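Local structure of B-type Cna protein (Enterococcus faecium, 6FWY) at residues Val19-Tyr24 and Glu101-Thr106; Ser75-Arg80 and Tyr147-Lys152; Pro155-Ser160 and Ala239-Thr244; Met199-Ala204 and Ser218-Lys223. The protein is of unknown function but forms the thioester domain of a cell-surface protein, and so may help the bacterium attach covalently to host molecules. One frame throughout, in Å; residues are numbered along the deposited sequence.

Contact 1. Residues Val19-Tyr24 and Glu101-Thr106; sequences VKTDGY and EAWYAT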
loop_
_atom_site.group_PDB
_atom_site.type_symbol
_atom_site.label_atom_id
_atom_site.label_comp_id
_atom_site.label_asym_id
_atom_site.label_seq_id
_atom_site.Cartn_x
_atom_site.Cartn_y
_atom_site.Cartn_z
ATOM N N VAL A 19 0.330 14.544 -21.312
ATOM C CA VAL A 19 1.359 13.676 -21.861
ATOM C C VAL A 19 0.732 12.500 -22.628
ATOM O O VAL A 19 -0.154 11.816 -22.125
ATOM C CB VAL A 19 2.314 13.148 -20.769
ATOM C CG1 VAL A 19 3.293 12.110 -21.341
ATOM C CG2 VAL A 19 3.061 14.317 -20.095
ATOM N N LYS A 20 1.187 12.284 -23.845
ATOM C CA LYS A 20 0.729 11.133 -24.634
ATOM C C LYS A 20 1.805 10.691 -25.597
ATOM O O LYS A 20 2.703 11.461 -25.951
ATOM C CB LYS A 20 -0.562 11.378 -25.413
ATOM C CG LYS A 20 -1.697 11.989 -24.665
ATOM C CD LYS A 20 -2.827 12.398 -25.592
ATOM C CE LYS A 20 -3.941 12.985 -24.723
ATOM N NZ LYS A 20 -5.175 13.241 -25.525
ATOM N N THR A 21 1.668 9.443 -26.014
ATOM C CA THR A 21 2.598 8.834 -26.950
ATOM C C THR A 21 1.879 7.810 -27.823
ATOM O O THR A 21 0.916 7.173 -27.402
ATOM C CB THR A 21 3.782 8.157 -26.228
ATOM O OG1 THR A 21 4.673 7.588 -27.186
ATOM C CG2 THR A 21 3.323 7.057 -25.289
ATOM N N ASP A 22 2.403 7.636 -29.041
ATOM C CA ASP A 22 1.977 6.556 -29.925
ATOM C C ASP A 22 2.639 5.219 -29.561
ATOM O O ASP A 22 2.328 4.171 -30.179
ATOM C CB ASP A 22 2.226 6.948 -31.401
ATOM C CG ASP A 22 3.649 7.405 -31.681
ATOM O OD1 ASP A 22 4.533 7.305 -30.798
ATOM O OD2 ASP A 22 3.885 7.905 -32.789
ATOM N N GLY A 23 3.568 5.230 -28.604
ATOM C CA GLY A 23 4.191 4.008 -28.107
ATOM C C GLY A 23 5.554 3.810 -28.698
ATOM O O GLY A 23 5.827 4.269 -29.805
ATOM N N TYR A 24 6.420 3.141 -27.942
ATOM C CA TYR A 24 7.789 2.812 -28.360
ATOM C C TYR A 24 7.958 1.350 -28.801
ATOM O O TYR A 24 9.053 0.941 -29.169
ATOM C CB TYR A 24 8.729 3.075 -27.188
ATOM C CG TYR A 24 8.792 4.523 -26.837
ATOM C CD1 TYR A 24 7.880 5.073 -25.949
ATOM C CD2 TYR A 24 9.754 5.353 -27.405
ATOM C CE1 TYR A 24 7.919 6.421 -25.641
ATOM C CE2 TYR A 24 9.815 6.691 -27.078
ATOM C CZ TYR A 24 8.903 7.209 -26.186
ATOM O OH TYR A 24 8.970 8.539 -25.895
ATOM N N GLU A 101 9.349 8.132 -21.606
ATOM C CA GLU A 101 9.855 6.759 -21.724
ATOM C C GLU A 101 9.690 5.977 -20.417
ATOM O O GLU A 101 9.310 4.811 -20.446
ATOM C CB GLU A 101 11.334 6.742 -22.142
ATOM C CG GLU A 101 11.584 7.151 -23.587
ATOM C CD GLU A 101 13.044 7.357 -23.943
ATOM O OE1 GLU A 101 13.943 6.852 -23.214
ATOM O OE2 GLU A 101 13.295 8.017 -24.975
ATOM N N ALA A 102 9.991 6.621 -19.288
ATOM C CA ALA A 102 9.859 5.976 -17.968
ATOM C C ALA A 102 8.396 5.644 -17.667
ATOM O O ALA A 102 8.075 4.530 -17.274
ATOM C CB ALA A 102 10.464 6.847 -16.871
ATOM N N TRP A 103 7.516 6.613 -17.875
ATOM C CA TRP A 103 6.085 6.386 -17.718
ATOM C C TRP A 103 5.565 5.261 -18.629
ATOM O O TRP A 103 4.841 4.378 -18.165
ATOM C CB TRP A 103 5.297 7.670 -17.975
ATOM C CG TRP A 103 3.851 7.416 -18.310
ATOM C CD1 TRP A 103 2.876 6.943 -17.484
ATOM C CD2 TRP A 103 3.243 7.602 -19.579
ATOM N NE1 TRP A 103 1.693 6.827 -18.164
ATOM C CE2 TRP A 103 1.887 7.223 -19.455
ATOM C CE3 TRP A 103 3.719 8.032 -20.826
ATOM C CZ2 TRP A 103 0.986 7.280 -20.527
ATOM C CZ3 TRP A 103 2.832 8.088 -21.892
ATOM C CH2 TRP A 103 1.476 7.719 -21.734
ATOM N N TYR A 104 5.928 5.285 -19.911
ATOM C CA TYR A 104 5.437 4.269 -20.853
ATOM C C TYR A 104 5.930 2.873 -20.495
ATOM O O TYR A 104 5.176 1.890 -20.586
ATOM C CB TYR A 104 5.815 4.616 -22.296
ATOM C CG TYR A 104 5.162 3.718 -23.315
ATOM C CD1 TYR A 104 3.864 3.960 -23.760
ATOM C CD2 TYR A 104 5.844 2.632 -23.839
ATOM C CE1 TYR A 104 3.257 3.131 -24.703
ATOM C CE2 TYR A 104 5.249 1.804 -24.785
ATOM C CZ TYR A 104 3.961 2.063 -25.207
ATOM O OH TYR A 104 3.381 1.256 -26.140
ATOM N N ALA A 105 7.203 2.778 -20.113
ATOM C CA ALA A 105 7.785 1.526 -19.602
ATOM C C ALA A 105 6.961 0.965 -18.467
ATOM O O ALA A 105 6.713 -0.229 -18.423
ATOM C CB ALA A 105 9.216 1.745 -19.122
ATOM N N THR A 106 6.517 1.835 -17.571
ATOM C CA THR A 106 5.699 1.408 -16.451
ATOM C C THR A 106 4.309 0.963 -16.943
ATOM O O THR A 106 3.798 -0.052 -16.489
ATOM C CB THR A 106 5.613 2.500 -15.347
ATOM O OG1 THR A 106 6.914 3.037 -15.088
ATOM C CG2 THR A 106 5.087 1.931 -14.076
HETATM O O HOH W 1 11.398 9.452 -26.233
#

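Contact 2. Residues Ser75-Arg80 and Tyr147-Lys152; sequences SDEFYR and YAKNGK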
loop_
_atom_site.group_PDB
_atom_site.type_symbol
_atom_site.label_atom_id
_atom_site.label_comp_id
_atom_site.label_asym_id
_atom_site.label_seq_id
_atom_site.Cartn_x
_atom_site.Cartn_y
_atom_site.Cartn_z
ATOM N N SER A 75 -2.879 -6.434 -6.690
ATOM C CA SER A 75 -1.973 -7.442 -6.139
ATOM C C SER A 75 -0.627 -6.851 -5.682
ATOM O O SER A 75 -0.310 -5.699 -5.963
ATOM C CB SER A 75 -1.720 -8.525 -7.175
ATOM O OG SER A 75 -0.980 -7.992 -8.242
ATOM N N ASP A 76 0.175 -7.663 -5.001
ATOM C CA ASP A 76 1.536 -7.283 -4.650
ATOM C C ASP A 76 2.381 -6.928 -5.883
ATOM O O ASP A 76 3.261 -6.066 -5.816
ATOM C CB ASP A 76 2.204 -8.389 -3.826
ATOM C CG ASP A 76 1.580 -8.563 -2.434
ATOM O OD1 ASP A 76 0.767 -7.681 -2.005
ATOM O OD2 ASP A 76 1.885 -9.592 -1.779
ATOM N N GLU A 77 2.108 -7.575 -7.007
ATOM C CA GLU A 77 2.812 -7.272 -8.261
ATOM C C GLU A 77 2.540 -5.824 -8.679
ATOM O O GLU A 77 3.466 -5.097 -9.012
ATOM C CB GLU A 77 2.418 -8.250 -9.388
ATOM C CG GLU A 77 2.726 -9.717 -9.082
ATOM C CD GLU A 77 2.428 -10.649 -10.259
ATOM O OE1 GLU A 77 1.440 -10.408 -10.991
ATOM O OE2 GLU A 77 3.196 -11.630 -10.474
ATOM N N PHE A 78 1.276 -5.413 -8.646
ATOM C CA PHE A 78 0.905 -4.031 -8.954
ATOM C C PHE A 78 1.465 -3.039 -7.919
ATOM O O PHE A 78 1.906 -1.963 -8.291
ATOM C CB PHE A 78 -0.617 -3.874 -9.125
ATOM C CG PHE A 78 -1.124 -4.273 -10.493
ATOM C CD1 PHE A 78 -0.972 -3.413 -11.577
ATOM C CD2 PHE A 78 -1.704 -5.517 -10.709
ATOM C CE1 PHE A 78 -1.391 -3.792 -12.859
ATOM C CE2 PHE A 78 -2.126 -5.896 -11.999
ATOM C CZ PHE A 78 -1.994 -5.028 -13.065
ATOM N N TYR A 79 1.468 -3.399 -6.640
ATOM C CA TYR A 79 2.117 -2.571 -5.613
ATOM C C TYR A 79 3.547 -2.290 -6.002
ATOM O O TYR A 79 3.954 -1.144 -6.047
ATOM C CB TYR A 79 2.077 -3.251 -4.234
ATOM C CG TYR A 79 2.893 -2.530 -3.183
ATOM C CD1 TYR A 79 2.430 -1.349 -2.587
ATOM C CD2 TYR A 79 4.134 -3.022 -2.781
ATOM C CE1 TYR A 79 3.191 -0.681 -1.629
ATOM C CE2 TYR A 79 4.906 -2.378 -1.835
ATOM C CZ TYR A 79 4.433 -1.207 -1.261
ATOM O OH TYR A 79 5.183 -0.575 -0.322
ATOM N N ARG A 80 4.293 -3.348 -6.312
ATOM C CA ARG A 80 5.694 -3.214 -6.679
ATOM C C ARG A 80 5.913 -2.459 -7.983
ATOM O O ARG A 80 6.901 -1.746 -8.104
ATOM C CB ARG A 80 6.362 -4.588 -6.723
ATOM C CG ARG A 80 6.622 -5.154 -5.336
ATOM C CD ARG A 80 7.548 -6.352 -5.374
ATOM N NE ARG A 80 6.929 -7.500 -6.037
ATOM C CZ ARG A 80 6.128 -8.402 -5.467
ATOM N NH1 ARG A 80 5.804 -8.345 -4.166
ATOM N NH2 ARG A 80 5.652 -9.395 -6.229
ATOM N N TYR A 147 11.182 -6.640 -10.970
ATOM C CA TYR A 147 10.860 -6.267 -9.603
ATOM C C TYR A 147 9.392 -6.597 -9.254
ATOM O O TYR A 147 9.115 -7.169 -8.205
ATOM C CB TYR A 147 11.179 -4.790 -9.356
ATOM C CG TYR A 147 10.846 -4.340 -7.953
ATOM C CD1 TYR A 147 11.540 -4.853 -6.855
ATOM C CD2 TYR A 147 9.821 -3.423 -7.719
ATOM C CE1 TYR A 147 11.236 -4.459 -5.569
ATOM C CE2 TYR A 147 9.509 -3.032 -6.429
ATOM C CZ TYR A 147 10.219 -3.543 -5.361
ATOM O OH TYR A 147 9.897 -3.150 -4.090
ATOM N N ALA A 148 8.465 -6.270 -10.147
ATOM C CA ALA A 148 7.045 -6.571 -9.938
ATOM C C ALA A 148 6.753 -8.071 -9.778
ATOM O O ALA A 148 6.033 -8.458 -8.861
ATOM C CB ALA A 148 6.217 -5.984 -11.056
ATOM N N LYS A 149 7.330 -8.894 -10.647
ATOM C CA LYS A 149 7.175 -10.351 -10.586
ATOM C C LYS A 149 7.940 -10.974 -9.429
ATOM O O LYS A 149 7.400 -11.816 -8.717
ATOM C CB LYS A 149 7.683 -11.031 -11.877
ATOM C CG LYS A 149 7.009 -10.609 -13.195
ATOM C CD LYS A 149 5.513 -10.864 -13.196
ATOM C CE LYS A 149 5.168 -12.329 -13.249
ATOM N NZ LYS A 149 3.727 -12.499 -12.897
ATOM N N ASN A 150 9.203 -10.590 -9.262
ATOM C CA ASN A 150 10.147 -11.329 -8.412
ATOM C C ASN A 150 10.584 -10.640 -7.134
ATOM O O ASN A 150 11.224 -11.275 -6.307
ATOM C CB ASN A 150 11.380 -11.727 -9.243
ATOM C CG ASN A 150 11.000 -12.549 -10.476
ATOM O OD1 ASN A 150 10.287 -13.532 -10.365
ATOM N ND2 ASN A 150 11.471 -12.139 -11.645
ATOM N N GLY A 151 10.250 -9.362 -6.959
ATOM C CA GLY A 151 10.579 -8.610 -5.731
ATOM C C GLY A 151 9.773 -9.113 -4.551
ATOM O O GLY A 151 8.765 -9.794 -4.727
ATOM N N LYS A 152 10.217 -8.776 -3.342
ATOM C CA LYS A 152 9.612 -9.289 -2.106
ATOM C C LYS A 152 8.674 -8.317 -1.378
ATOM O O LYS A 152 7.862 -8.758 -0.562
ATOM C CB LYS A 152 10.745 -9.675 -1.150
ATOM C CG LYS A 152 11.343 -8.411 -0.512
ATOM C CD LYS A 152 12.789 -8.504 -0.015
ATOM C CE LYS A 152 13.437 -7.114 0.011
ATOM N NZ LYS A 152 14.854 -7.194 0.471
#

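Contact 3. Residues Pro155-Ser160 and Ala239-Thr244; sequences PNTEFS and ANVSTT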
loop_
_atom_site.group_PDB
_atom_site.type_symbol
_atom_site.label_atom_id
_atom_site.label_comp_id
_atom_site.label_asym_id
_atom_site.label_seq_id
_atom_site.Cartn_x
_atom_site.Cartn_y
_atom_site.Cartn_z
ATOM N N PRO A 155 2.542 -4.205 0.536
ATOM C CA PRO A 155 1.984 -3.127 1.374
ATOM C C PRO A 155 1.625 -3.547 2.823
ATOM O O PRO A 155 0.883 -2.830 3.504
ATOM C CB PRO A 155 0.730 -2.714 0.592
ATOM C CG PRO A 155 0.293 -3.977 -0.070
ATOM C CD PRO A 155 1.544 -4.719 -0.430
ATOM N N ASN A 156 2.138 -4.681 3.282
ATOM C CA ASN A 156 1.866 -5.213 4.604
ATOM C C ASN A 156 2.123 -4.188 5.736
ATOM O O ASN A 156 3.118 -3.477 5.729
ATOM C CB ASN A 156 2.695 -6.490 4.843
ATOM C CG ASN A 156 2.500 -7.076 6.238
ATOM O OD1 ASN A 156 1.450 -7.617 6.532
ATOM N ND2 ASN A 156 3.516 -6.963 7.101
ATOM N N THR A 157 1.169 -4.120 6.659
ATOM C CA THR A 157 1.289 -3.348 7.886
ATOM C C THR A 157 1.857 -4.280 8.951
ATOM O O THR A 157 1.271 -5.313 9.242
ATOM C CB THR A 157 -0.086 -2.780 8.321
ATOM O OG1 THR A 157 -0.502 -1.798 7.368
ATOM C CG2 THR A 157 -0.016 -2.111 9.706
ATOM N N GLU A 158 3.019 -3.923 9.484
ATOM C CA GLU A 158 3.590 -4.583 10.651
ATOM C C GLU A 158 3.050 -3.859 11.881
ATOM O O GLU A 158 3.031 -2.619 11.916
ATOM C CB GLU A 158 5.120 -4.490 10.653
ATOM C CG GLU A 158 5.834 -5.088 9.446
ATOM C CD GLU A 158 7.323 -4.717 9.389
ATOM O OE1 GLU A 158 7.778 -3.874 10.216
ATOM O OE2 GLU A 158 8.075 -5.274 8.527
ATOM N N PHE A 159 2.615 -4.619 12.882
ATOM C CA PHE A 159 2.222 -4.055 14.172
ATOM C C PHE A 159 2.491 -5.039 15.301
ATOM O O PHE A 159 2.117 -6.211 15.222
ATOM C CB PHE A 159 0.752 -3.634 14.153
ATOM C CG PHE A 159 0.236 -3.170 15.481
ATOM C CD1 PHE A 159 0.918 -2.201 16.223
ATOM C CD2 PHE A 159 -0.939 -3.687 15.987
ATOM C CE1 PHE A 159 0.441 -1.766 17.451
ATOM C CE2 PHE A 159 -1.419 -3.271 17.216
ATOM C CZ PHE A 159 -0.735 -2.295 17.952
ATOM N N SER A 160 3.135 -4.547 16.357
ATOM C CA SER A 160 3.412 -5.362 17.526
ATOM C C SER A 160 3.385 -4.547 18.822
ATOM O O SER A 160 3.725 -3.359 18.841
ATOM C CB SER A 160 4.770 -6.038 17.377
ATOM O OG SER A 160 5.800 -5.073 17.335
ATOM N N ALA A 239 -4.149 -1.567 16.001
ATOM C CA ALA A 239 -3.582 -0.401 15.325
ATOM C C ALA A 239 -4.578 0.151 14.312
ATOM O O ALA A 239 -5.350 -0.591 13.708
ATOM C CB ALA A 239 -2.260 -0.733 14.670
ATOM N N ASN A 240 -4.587 1.466 14.179
ATOM C CA ASN A 240 -5.361 2.141 13.169
ATOM C C ASN A 240 -4.370 3.039 12.454
ATOM O O ASN A 240 -3.882 4.023 13.030
ATOM C CB ASN A 240 -6.505 2.952 13.775
ATOM C CG ASN A 240 -7.471 3.465 12.712
ATOM O OD1 ASN A 240 -7.381 3.098 11.526
ATOM N ND2 ASN A 240 -8.396 4.304 13.118
ATOM N N VAL A 241 -4.058 2.665 11.218
ATOM C CA VAL A 241 -2.959 3.260 10.489
ATOM C C VAL A 241 -3.391 3.809 9.146
ATOM O O VAL A 241 -4.459 3.504 8.636
ATOM C CB VAL A 241 -1.795 2.268 10.277
ATOM C CG1 VAL A 241 -1.314 1.729 11.615
ATOM C CG2 VAL A 241 -2.175 1.128 9.329
ATOM N N SER A 242 -2.525 4.645 8.611
ATOM C CA SER A 242 -2.635 5.155 7.272
ATOM C C SER A 242 -1.806 4.212 6.400
ATOM O O SER A 242 -0.704 3.827 6.796
ATOM C CB SER A 242 -2.060 6.556 7.243
ATOM O OG SER A 242 -2.325 7.160 6.019
ATOM N N THR A 243 -2.340 3.816 5.245
ATOM C CA THR A 243 -1.628 2.946 4.324
ATOM C C THR A 243 -1.951 3.353 2.880
ATOM O O THR A 243 -3.081 3.725 2.571
ATOM C CB THR A 243 -1.961 1.445 4.598
ATOM O OG1 THR A 243 -1.032 0.584 3.912
ATOM C CG2 THR A 243 -3.429 1.064 4.187
ATOM N N THR A 244 -0.938 3.312 2.016
ATOM C CA THR A 244 -1.093 3.639 0.585
ATOM C C THR A 244 -0.907 2.355 -0.241
ATOM O O THR A 244 0.210 1.839 -0.369
ATOM C CB THR A 244 -0.143 4.793 0.181
ATOM O OG1 THR A 244 -0.452 5.953 0.980
ATOM C CG2 THR A 244 -0.304 5.196 -1.272
HETATM O O HOH W 2 -1.796 -2.432 3.862
#

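Contact 4. Residues Met199-Ala204 and Ser218-Lys223; sequences MKIYDA and SSFTIK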
loop_
_atom_site.group_PDB
_atom_site.type_symbol
_atom_site.label_atom_id
_atom_site.label_comp_id
_atom_site.label_asym_id
_atom_site.label_seq_id
_atom_site.Cartn_x
_atom_site.Cartn_y
_atom_site.Cartn_z
ATOM N N MET A 199 -6.921 0.178 38.061
ATOM C CA MET A 199 -5.909 0.013 37.019
ATOM C C MET A 199 -5.741 1.329 36.258
ATOM O O MET A 199 -6.711 1.982 35.940
ATOM C CB MET A 199 -6.308 -1.110 36.066
ATOM C CG MET A 199 -5.220 -1.554 35.088
ATOM S SD MET A 199 -5.954 -2.425 33.693
ATOM C CE MET A 199 -6.090 -1.037 32.568
ATOM N N LYS A 200 -4.505 1.709 35.997
ATOM C CA LYS A 200 -4.196 2.894 35.195
ATOM C C LYS A 200 -3.215 2.557 34.074
ATOM O O LYS A 200 -2.470 1.599 34.162
ATOM C CB LYS A 200 -3.606 3.995 36.081
ATOM C CG LYS A 200 -4.617 4.571 37.063
ATOM C CD LYS A 200 -3.994 5.652 37.926
ATOM C CE LYS A 200 -4.880 5.944 39.132
ATOM N NZ LYS A 200 -6.198 6.526 38.703
ATOM N N ILE A 201 -3.243 3.389 33.040
ATOM C CA ILE A 201 -2.340 3.298 31.891
ATOM C C ILE A 201 -1.606 4.638 31.735
ATOM O O ILE A 201 -2.221 5.701 31.842
ATOM C CB ILE A 201 -3.093 2.970 30.584
ATOM C CG1 ILE A 201 -4.154 1.875 30.829
ATOM C CG2 ILE A 201 -2.093 2.581 29.503
ATOM C CD1 ILE A 201 -4.924 1.415 29.619
ATOM N N TYR A 202 -0.298 4.585 31.498
ATOM C CA TYR A 202 0.532 5.777 31.276
ATOM C C TYR A 202 1.300 5.711 29.961
ATOM O O TYR A 202 1.738 4.634 29.555
ATOM C CB TYR A 202 1.501 5.992 32.460
ATOM C CG TYR A 202 0.788 6.317 33.757
ATOM C CD1 TYR A 202 0.272 5.313 34.541
ATOM C CD2 TYR A 202 0.608 7.631 34.174
ATOM C CE1 TYR A 202 -0.419 5.586 35.717
ATOM C CE2 TYR A 202 -0.057 7.925 35.377
ATOM C CZ TYR A 202 -0.596 6.887 36.122
ATOM O OH TYR A 202 -1.251 7.109 37.300
ATOM N N ASP A 203 1.447 6.852 29.279
ATOM C CA ASP A 203 2.270 6.953 28.059
ATOM C C ASP A 203 3.758 6.978 28.419
ATOM O O ASP A 203 4.118 6.907 29.596
ATOM C CB ASP A 203 1.839 8.137 27.159
ATOM C CG ASP A 203 2.112 9.528 27.778
ATOM O OD1 ASP A 203 2.952 9.683 28.693
ATOM O OD2 ASP A 203 1.478 10.493 27.318
ATOM N N ALA A 204 4.613 7.084 27.404
ATOM C CA ALA A 204 6.073 7.066 27.581
ATOM C C ALA A 204 6.625 8.238 28.372
ATOM O O ALA A 204 7.719 8.134 28.910
ATOM C CB ALA A 204 6.759 7.021 26.212
ATOM N N SER A 218 6.615 3.585 20.271
ATOM C CA SER A 218 6.666 4.272 21.551
ATOM C C SER A 218 6.579 3.229 22.664
ATOM O O SER A 218 6.904 2.064 22.452
ATOM C CB SER A 218 5.500 5.274 21.631
ATOM O OG SER A 218 5.618 6.110 22.771
ATOM N N SER A 219 6.166 3.638 23.853
ATOM C CA SER A 219 5.866 2.688 24.907
ATOM C C SER A 219 4.740 3.179 25.783
ATOM O O SER A 219 4.361 4.336 25.724
ATOM C CB SER A 219 7.113 2.376 25.732
ATOM O OG SER A 219 7.788 3.540 26.114
ATOM N N PHE A 220 4.175 2.266 26.554
ATOM C CA PHE A 220 3.211 2.600 27.580
ATOM C C PHE A 220 3.383 1.665 28.756
ATOM O O PHE A 220 4.037 0.646 28.653
ATOM C CB PHE A 220 1.765 2.565 27.049
ATOM C CG PHE A 220 1.316 1.226 26.595
ATOM C CD1 PHE A 220 0.756 0.324 27.493
ATOM C CD2 PHE A 220 1.447 0.855 25.275
ATOM C CE1 PHE A 220 0.385 -0.944 27.082
ATOM C CE2 PHE A 220 1.031 -0.387 24.834
ATOM C CZ PHE A 220 0.515 -1.301 25.750
ATOM N N THR A 221 2.767 2.029 29.874
ATOM C CA THR A 221 2.851 1.271 31.116
ATOM C C THR A 221 1.447 1.059 31.679
ATOM O O THR A 221 0.662 1.994 31.745
ATOM C CB THR A 221 3.796 1.970 32.104
ATOM O OG1 THR A 221 5.118 1.965 31.562
ATOM C CG2 THR A 221 3.832 1.260 33.447
ATOM N N ILE A 222 1.140 -0.184 32.036
ATOM C CA ILE A 222 -0.068 -0.544 32.761
ATOM C C ILE A 222 0.309 -0.658 34.237
ATOM O O ILE A 222 1.339 -1.241 34.571
ATOM C CB ILE A 222 -0.681 -1.874 32.247
ATOM C CG1 ILE A 222 -1.141 -1.696 30.804
ATOM C CG2 ILE A 222 -1.864 -2.310 33.114
ATOM C CD1 ILE A 222 -1.632 -2.947 30.126
ATOM N N LYS A 223 -0.533 -0.098 35.105
ATOM C CA LYS A 223 -0.299 -0.105 36.548
ATOM C C LYS A 223 -1.463 -0.741 37.284
ATOM O O LYS A 223 -2.603 -0.343 37.096
ATOM C CB LYS A 223 -0.062 1.314 37.045
ATOM C CG LYS A 223 1.114 1.984 36.354
ATOM C CD LYS A 223 1.716 3.088 37.177
ATOM C CE LYS A 223 2.886 3.716 36.445
ATOM N NZ LYS A 223 3.642 4.692 37.250
#

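Contact 1. Residues Val19-Tyr24 and Glu101-Thr106
A single water joins Tyr24 to Glu101: it accepts from Tyr24 OH at 2.6 Å and donates to Glu101 OE2 at 2.7 Å, joining the loop after strand 11-21 to helix 99-113. The other carboxylate oxygen, OE1, is engaged by the salt bridge to Arg136 and by the backbone N of Gly97, which together hold the carboxylate in this buried place. One bond back from the carboxylate carbon, Glu101 CG lies 3.7 Å from Tyr24 CZ and makes an off-centre CH-pi contact with the ring. The extended glutamate thus serves twice, its CG methylene touching the phenol end of the ring near CZ and OH and its acid reaching the water. Tyr24 also presents its edge to the face of Tyr104 in an offset edge-to-face pair, with centroids 5.7 Å apart and planes at 63°. The Tyr104 hydroxyl bonds to Met37 O. Gly23 brings CA to 3.5 Å from Tyr104 OH; its backbone angles, with a positive phi of 101°, by themselves call for glycine, and a CB here would also clash with that hydroxyl. Thr21 divides its labour: OG1 accepts from Gly23 N in an ST turn, while CG2 falls 3.5 Å from Tyr104 CD1 and 3.6 Å from Trp103 CZ3. Val19 CG1 adds an apolar contact with Trp103 CZ3 and CE3. No direct hydrogen bond crosses between Val19-Tyr24 and Glu101-Thr106, so rings and methyls do most of the joining. The polar ends of Tyr24 and Glu101 are bridged by a water, and the latter's charge is probably stabilised by Arg136.

Contact 2. Residues Ser75-Arg80 and Tyr147-Lys152
Charge pairing comes first: Lys149 NZ donates to Glu77 OE2 at 2.6 Å in a salt bridge, arriving on the syn side of the carboxylate. Glu77 is extended, whereas Lys149 bends twice: although its CB points away from helix 76-84, the bends at chi2 and chi3 bring the long flexible chain back to Glu77.

Hydrogen bonding centres on Arg80, whose guanidinium meets the final turn of helix 131-150. NE, at 3.1 Å, and NH2, at 2.8 Å, both grip Ala148 O from the same face of its carbonyl plane, a side-on fork ending on one atom. The helix ends just beyond Ala148, and arginine, with several donors on one flat group, suits the task of supplying N-H groups to this oxygen. NE also makes a weak bond to Tyr147 O, which already accepts from Gly151 N. NH1 hydrogen-bonds to Asp153 O.

Close packing completes the contact. Gly151 O sits 3.0 Å above the guanidinium plane, over its centre, while Asp76 O covers the opposite face. Lacking a side chain, Gly151 can put its C atom 3.6 Å from Arg80 CD. That same CD lies over the face of the Tyr147 ring in a CH-pi contact, with the guanidinium and ring planes 85° apart; the Tyr147 hydroxyl bonds to Asp153. Small Ala148 lets the backbones close to 4.6 Å between the CA atoms of Glu77 and Ala148.

Helix 99-113 adjoins both sides through Leu113, which touches Glu77 and Lys149, while Phe78 and Tyr79 face strand 258-277.

Contact 3. Residues Pro155-Ser160 and Ala239-Thr244
Ala239 CB rests over the centre of the Phe159 ring, 3.4 Å above its plane, where two antiparallel sheets pack as a beta sandwich. Strand 159-169 is an outermost strand of one sheet and strand 231-250 belongs to the other; the touching parts run 163° apart, with no hydrogen bond directly between them. This is the tight part. The alanine methyl makes a CH-pi contact 12° off the ring normal, close to CG and CD2, and Ala239 N approaches Phe159 CE2 to 3.4 Å. With CG anti to the backbone N (chi1 174°), Phe159 extends its ring from the backbone toward Ala239. A methyl is small enough to meet the broad ring at such short range, and Leu216 and Ala187 add to the ring's surroundings.

Next along, Thr157 and Val241 reach toward each other tip to tip: Val241 CG2 is 3.9 Å from both Thr157 OG1 and CG2. Valine offers only carbon here, while threonine combines a methyl for this packing with a hydroxyl that bonds to Glu266 and Lys183.

Toward Pro155, in the loop before the strand, the packing turns loose and polar. Pro155 O and Thr243 OG1 stand 3.9 Å apart, too far for direct bonding, and Lys183 NZ bonds to both of them. Thr243 OG1 also bonds to Asn245 OD1, so a hydroxyl suits this junction of polar groups. A water fills the bridging role at this end, donating to Pro155 O at 2.7 Å and to Thr243 OG1 at 3.1 Å.

Contact 4. Residues Met199-Ala204 and Ser218-Lys223
Lys200 and Tyr202 pair with Lys223 and Thr221 as antiparallel hydrogen-bonded pairs, each with two backbone bonds, such as Lys223 N to Lys200 O at 2.7 Å and Tyr202 N to Thr221 O at 2.8 Å. Between them, Ile201 and Ile222 form a non-hydrogen-bonded pair. On the face bearing Tyr202, Lys223 stretches across the tyrosine at about a right angle. Its CD lies 3.6 Å from Tyr202 CE1, and its NZ stands over the ring face, 4.6 Å from the centroid and 22° off the normal, a cation-pi contact. The long aliphatic stem of lysine thus packs against CD1 and CE1 of the ring while its charge meets the pi electrons.

These strands lie within the five-stranded sheet of a beta sandwich, and their other face is turned to the opposing sheet. There Ile201 and Phe220 lie side by side, with Ile201 CG2 4.2 Å from Phe220 CD1, and both meet Leu189; Phe220 and Ile222 also touch Phe235. Branched and aromatic side chains suit these three buried positions, Ile201, Phe220 and Ile222. Met199 brings CG to 4.0 Å from Ile222 CG2 and reaches Phe191 and Leu233, its flexible, unbranched chain suiting packing against several apolar neighbours. At the far end, Ala204 CB packs 3.6 Å from Ser219 OG.

From the N terminus, Val19-Tyr24 leads off, and the chain passes through Ser75-Arg80 before Glu101-Thr106 closes contact 1. Tyr147-Lys152 then closes contact 2, so these two loops cross, linking a strand and three helices of the thioester domain. Soon after helix 131-150, Pro155-Ser160 begins contact 3; its Pro155 packs on Asp76 and Tyr79, so contacts 2 and 3 touch where the helical part meets the sandwich. Contact 4 opens and closes a short loop wholly between the two segments of contact 3, which Ala239-Thr244 completes. Contact 3 joins the two sheets, and contact 4 pairs neighbouring strands within one, about 54 Å, centre to centre, from contact 1.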